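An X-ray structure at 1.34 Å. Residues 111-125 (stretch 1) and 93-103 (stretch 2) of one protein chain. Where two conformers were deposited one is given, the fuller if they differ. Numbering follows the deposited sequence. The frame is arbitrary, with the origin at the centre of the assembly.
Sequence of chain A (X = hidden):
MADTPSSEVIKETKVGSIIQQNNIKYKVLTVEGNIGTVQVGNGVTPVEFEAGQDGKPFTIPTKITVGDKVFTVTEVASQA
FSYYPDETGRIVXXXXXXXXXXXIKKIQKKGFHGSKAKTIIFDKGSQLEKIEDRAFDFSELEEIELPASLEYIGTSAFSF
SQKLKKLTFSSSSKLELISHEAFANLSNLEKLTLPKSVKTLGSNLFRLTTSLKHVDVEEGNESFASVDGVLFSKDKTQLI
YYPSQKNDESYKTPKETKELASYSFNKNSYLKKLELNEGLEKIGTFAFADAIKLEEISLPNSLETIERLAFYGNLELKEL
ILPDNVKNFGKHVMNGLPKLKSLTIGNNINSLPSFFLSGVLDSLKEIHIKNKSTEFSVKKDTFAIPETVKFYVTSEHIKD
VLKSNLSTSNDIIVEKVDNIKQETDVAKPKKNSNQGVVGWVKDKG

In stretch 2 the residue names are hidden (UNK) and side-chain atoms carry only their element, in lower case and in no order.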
# COMPACT_ATOMS: atom_id res chain seq x y z
N GLY A 111 18.25 6.56 -3.33
CA GLY A 111 19.68 6.22 -3.35
C GLY A 111 19.99 4.97 -4.15
O GLY A 111 21.08 4.87 -4.73
N PHE A 112 19.05 4.00 -4.21
CA PHE A 112 19.21 2.73 -4.93
C PHE A 112 18.01 2.49 -5.84
O PHE A 112 17.63 1.34 -6.08
CB PHE A 112 19.38 1.57 -3.94
CG PHE A 112 20.64 1.61 -3.10
CD1 PHE A 112 20.71 2.37 -1.94
CD2 PHE A 112 21.75 0.84 -3.45
CE1 PHE A 112 21.85 2.35 -1.14
CE2 PHE A 112 22.90 0.86 -2.68
CZ PHE A 112 22.95 1.61 -1.53
N HIS A 113 17.41 3.57 -6.39
CA HIS A 113 16.26 3.39 -7.25
C HIS A 113 16.58 2.38 -8.37
O HIS A 113 17.60 2.54 -9.05
CB HIS A 113 15.80 4.72 -7.89
CG HIS A 113 14.92 4.49 -9.07
ND1 HIS A 113 13.56 4.33 -8.92
CD2 HIS A 113 15.25 4.25 -10.37
CE1 HIS A 113 13.10 4.02 -10.13
NE2 HIS A 113 14.09 3.99 -11.02
N GLY A 114 15.69 1.43 -8.62
CA GLY A 114 15.83 0.46 -9.70
C GLY A 114 17.04 -0.44 -9.60
O GLY A 114 17.35 -1.16 -10.57
N SER A 115 17.74 -0.44 -8.45
CA SER A 115 18.95 -1.23 -8.29
C SER A 115 18.86 -2.64 -8.82
O SER A 115 17.92 -3.36 -8.51
CB SER A 115 19.37 -1.26 -6.82
OG SER A 115 20.55 -2.02 -6.62
N LYS A 116 19.87 -3.07 -9.57
CA LYS A 116 19.90 -4.45 -10.07
C LYS A 116 20.61 -5.39 -9.09
O LYS A 116 20.70 -6.59 -9.37
CB LYS A 116 20.61 -4.49 -11.42
CG LYS A 116 19.78 -3.84 -12.51
CD LYS A 116 20.50 -3.95 -13.84
CE LYS A 116 20.64 -5.36 -14.34
NZ LYS A 116 21.24 -5.38 -15.71
N ALA A 117 21.06 -4.88 -7.93
CA ALA A 117 21.69 -5.74 -6.93
C ALA A 117 20.64 -6.73 -6.37
O ALA A 117 19.51 -6.34 -6.00
CB ALA A 117 22.28 -4.90 -5.81
N LYS A 118 21.00 -8.01 -6.34
CA LYS A 118 20.09 -9.03 -5.82
C LYS A 118 20.11 -9.03 -4.30
O LYS A 118 19.14 -9.46 -3.66
CB LYS A 118 20.48 -10.42 -6.35
CG LYS A 118 20.59 -10.51 -7.87
CD LYS A 118 19.26 -10.60 -8.57
CE LYS A 118 19.36 -10.37 -10.06
NZ LYS A 118 19.33 -8.92 -10.40
N THR A 119 21.21 -8.59 -3.73
CA THR A 119 21.30 -8.43 -2.30
C THR A 119 22.08 -7.18 -1.92
O THR A 119 22.89 -6.67 -2.70
CB THR A 119 21.82 -9.67 -1.59
OG1 THR A 119 21.54 -9.49 -0.17
CG2 THR A 119 23.28 -9.95 -1.88
N ILE A 120 21.77 -6.68 -0.74
CA ILE A 120 22.43 -5.56 -0.09
C ILE A 120 22.91 -6.14 1.20
O ILE A 120 22.09 -6.69 1.97
CB ILE A 120 21.45 -4.39 0.17
CG1 ILE A 120 20.87 -3.82 -1.12
CG2 ILE A 120 22.09 -3.30 1.04
CD1 ILE A 120 21.85 -3.08 -2.00
N ILE A 121 24.22 -6.09 1.42
CA ILE A 121 24.84 -6.67 2.60
C ILE A 121 25.33 -5.57 3.50
O ILE A 121 25.99 -4.63 3.04
CB ILE A 121 26.02 -7.58 2.16
CG1 ILE A 121 25.54 -8.69 1.19
CG2 ILE A 121 26.78 -8.17 3.39
CD1 ILE A 121 26.59 -9.11 0.20
N PHE A 122 25.06 -5.68 4.80
CA PHE A 122 25.57 -4.69 5.74
C PHE A 122 26.78 -5.24 6.45
O PHE A 122 26.76 -6.37 6.97
CB PHE A 122 24.50 -4.31 6.79
CG PHE A 122 23.38 -3.54 6.15
CD1 PHE A 122 22.28 -4.20 5.61
CD2 PHE A 122 23.43 -2.15 6.06
CE1 PHE A 122 21.29 -3.50 4.93
CE2 PHE A 122 22.41 -1.45 5.43
CZ PHE A 122 21.34 -2.13 4.86
N ASP A 123 27.85 -4.43 6.52
CA ASP A 123 29.02 -4.81 7.30
C ASP A 123 28.57 -4.79 8.75
O ASP A 123 27.64 -4.06 9.11
CB ASP A 123 30.16 -3.79 7.14
CG ASP A 123 31.01 -3.93 5.90
OD1 ASP A 123 31.00 -5.01 5.28
OD2 ASP A 123 31.76 -2.98 5.58
N LYS A 124 29.27 -5.55 9.61
CA LYS A 124 28.97 -5.59 11.03
C LYS A 124 29.01 -4.16 11.64
O LYS A 124 29.79 -3.32 11.19
CB LYS A 124 29.98 -6.51 11.74
CG LYS A 124 29.49 -7.08 13.07
CD LYS A 124 30.54 -8.02 13.68
CE LYS A 124 30.11 -8.59 15.02
NZ LYS A 124 30.21 -7.59 16.11
N GLY A 125 28.15 -3.90 12.62
CA GLY A 125 28.10 -2.62 13.32
C GLY A 125 27.53 -1.48 12.50
O GLY A 125 27.92 -0.32 12.70
N UNK A 93 26.19 -0.80 -16.88
CA UNK A 93 26.81 -1.76 -15.97
C UNK A 93 26.34 -1.58 -14.55
O UNK A 93 26.11 -0.46 -14.11
c UNK A 93 30.03 -0.73 -19.33
c UNK A 93 28.33 -1.65 -16.04
c UNK A 93 29.58 -0.68 -18.01
c UNK A 93 29.77 -1.85 -20.10
c UNK A 93 28.83 -1.72 -17.47
c UNK A 93 29.02 -2.89 -19.58
o UNK A 93 30.23 -1.88 -21.40
c UNK A 93 28.56 -2.82 -18.27
N UNK A 94 26.19 -2.68 -13.81
CA UNK A 94 25.71 -2.55 -12.44
C UNK A 94 26.12 -3.79 -11.66
O UNK A 94 26.07 -4.89 -12.20
c UNK A 94 23.53 -0.42 -10.95
o UNK A 94 22.47 -0.22 -7.44
c UNK A 94 24.16 -2.37 -12.43
c UNK A 94 23.67 -1.80 -11.13
c UNK A 94 22.87 -0.72 -8.66
c UNK A 94 23.39 -2.63 -10.04
c UNK A 94 23.05 -2.09 -8.80
c UNK A 94 23.13 0.12 -9.73
N UNK A 95 26.54 -3.64 -10.39
CA UNK A 95 26.96 -4.80 -9.61
C UNK A 95 25.86 -5.80 -9.29
O UNK A 95 24.68 -5.47 -9.31
c UNK A 95 27.09 -2.80 -8.28
c UNK A 95 26.74 -2.37 -9.67
c UNK A 95 27.53 -4.19 -8.32
N UNK A 96 26.26 -7.03 -8.94
CA UNK A 96 25.28 -8.07 -8.58
C UNK A 96 24.85 -7.97 -7.10
O UNK A 96 23.81 -8.51 -6.71
o UNK A 96 27.14 -9.50 -8.09
c UNK A 96 25.92 -9.43 -8.80
N UNK A 97 25.68 -7.34 -6.28
CA UNK A 97 25.41 -7.13 -4.85
C UNK A 97 26.17 -5.91 -4.42
O UNK A 97 27.17 -5.56 -5.05
c UNK A 97 25.84 -8.35 -4.02
o UNK A 97 27.25 -8.44 -3.95
N UNK A 98 25.70 -5.23 -3.37
CA UNK A 98 26.37 -4.06 -2.86
C UNK A 98 26.51 -4.22 -1.37
O UNK A 98 25.52 -4.58 -0.70
c UNK A 98 25.65 -2.51 -4.78
c UNK A 98 25.66 -2.72 -3.23
c UNK A 98 26.34 -1.54 -2.50
c UNK A 98 24.80 -1.33 -5.27
N UNK A 99 27.72 -3.99 -0.85
CA UNK A 99 28.02 -4.04 0.57
C UNK A 99 28.09 -2.61 1.09
O UNK A 99 28.76 -1.75 0.49
c UNK A 99 29.30 -4.83 0.83
c UNK A 99 29.77 -4.75 2.28
o UNK A 99 29.06 -6.19 0.48
N UNK A 100 27.36 -2.35 2.20
CA UNK A 100 27.28 -1.03 2.80
C UNK A 100 28.15 -1.01 4.04
O UNK A 100 27.91 -1.81 4.95
c UNK A 100 24.95 -0.77 1.83
c UNK A 100 25.80 -0.72 3.13
c UNK A 100 23.46 -0.32 1.96
c UNK A 100 25.67 0.61 3.87
N UNK A 101 29.14 -0.10 4.10
CA UNK A 101 30.02 -0.05 5.27
C UNK A 101 29.30 0.49 6.49
O UNK A 101 28.27 1.17 6.32
c UNK A 101 30.51 1.80 3.81
c UNK A 101 31.17 0.87 4.82
c UNK A 101 29.53 0.91 3.09
N UNK A 102 29.84 0.25 7.70
CA UNK A 102 29.20 0.71 8.93
C UNK A 102 29.02 2.22 9.02
O UNK A 102 28.07 2.67 9.63
o UNK A 102 31.27 0.63 10.20
c UNK A 102 29.93 0.18 10.16
N UNK A 103 29.90 3.01 8.37
CA UNK A 103 29.83 4.47 8.41
C UNK A 103 28.54 5.07 7.80
O UNK A 103 28.24 6.22 8.09
c UNK A 103 31.06 5.07 7.73
o UNK A 103 31.15 4.74 6.36
O HOH W 1 26.97 -1.55 7.74
O HOH W 2 32.21 -1.28 7.77

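Position 93 carries one carbon leading to a six-carbon ring that bears an oxygen, and its CA-to-CB bond points away from stretch 1, which it does not touch; this is Tyr-93. Position 94 has the same composition, but here the CA-to-CB bond points toward stretch 1. The oxygen borne by the ring lies 2.8 Å from Ser-115 OG, and the ring passes close to the backbone of Lys-116 and Ala-117. The residue is Tyr-94, whose CE1 is 3.4 Å from Lys-116 N. The hydroxyl of Ser-115 is also fixed from its own side, since Ala-117 N donates to Ser-115 OG (3.2 Å).

At position 95 three carbons close a ring onto the backbone nitrogen, which defines Pro-95; the ring itself stays clear of stretch 1. Position 96 has one carbon and one oxygen, pointing away, and is Ser-96. Its contribution is backbone: Lys-118 N donates to Ser-96 O at 2.9 Å. Position 97 again holds a carbon and an oxygen, with CB 3.7 Å from Thr-119 CG2, and is Ser-97.

Position 98 has four carbons, forked at the first, with one arm two carbons long. The end of that arm reaches the edge of the Phe-112 ring. This is Ile-98, with CD1 3.9 Å from Phe-112 CE2. Position 99 branches at its first carbon into one oxygen and one carbon: the oxygen lies 3.7 Å from Ile-121 CB and the carbon 3.3 Å from Asp-123 OD1, giving Thr-99. Position 100 repeats the forked four-carbon pattern, and the end of its longer arm lies among the side chains of Ile-120, Phe-122 and Phe-112; it is Ile-100, with CD1 3.4 Å from Ile-120 CG2, 3.8 Å from Phe-122 CE2 and 4.0 Å from Phe-112 CZ.

Position 101 has three carbons in a ring closed on the nitrogen, and its CA is 3.4 Å from Asp-123 OD2; it is Pro-101. Position 102 has one carbon and one oxygen; its CA-to-CB bond points toward stretch 1, and its CB lies 3.3 Å from Gly-125 O. It is Ser-102. Position 103 has the same two atoms, points away without contact, and is Ser-103.

The contact is a parallel strand pairing with a hydrophobic side. Stretch 2 alternately donates and accepts: Ile-98 N to Thr-119 O (3.2 Å), Ile-121 N to Ile-98 O (2.9 Å), Ile-100 N to Ile-121 O (2.8 Å), and Asp-123 N to Ile-100 O (3.1 Å). Alternation places Ile-98 and Ile-100 on the same face as Ile-120 and Phe-122, where Phe-112 joins them, while Thr-99 and Ile-121 occupy the other face. Beyond the strands, a water accepts from Ser-102 N and donates to Asp-123 OD2, both at 2.8 Å.

Stretch 2 93-103: YYPSSITIPSS
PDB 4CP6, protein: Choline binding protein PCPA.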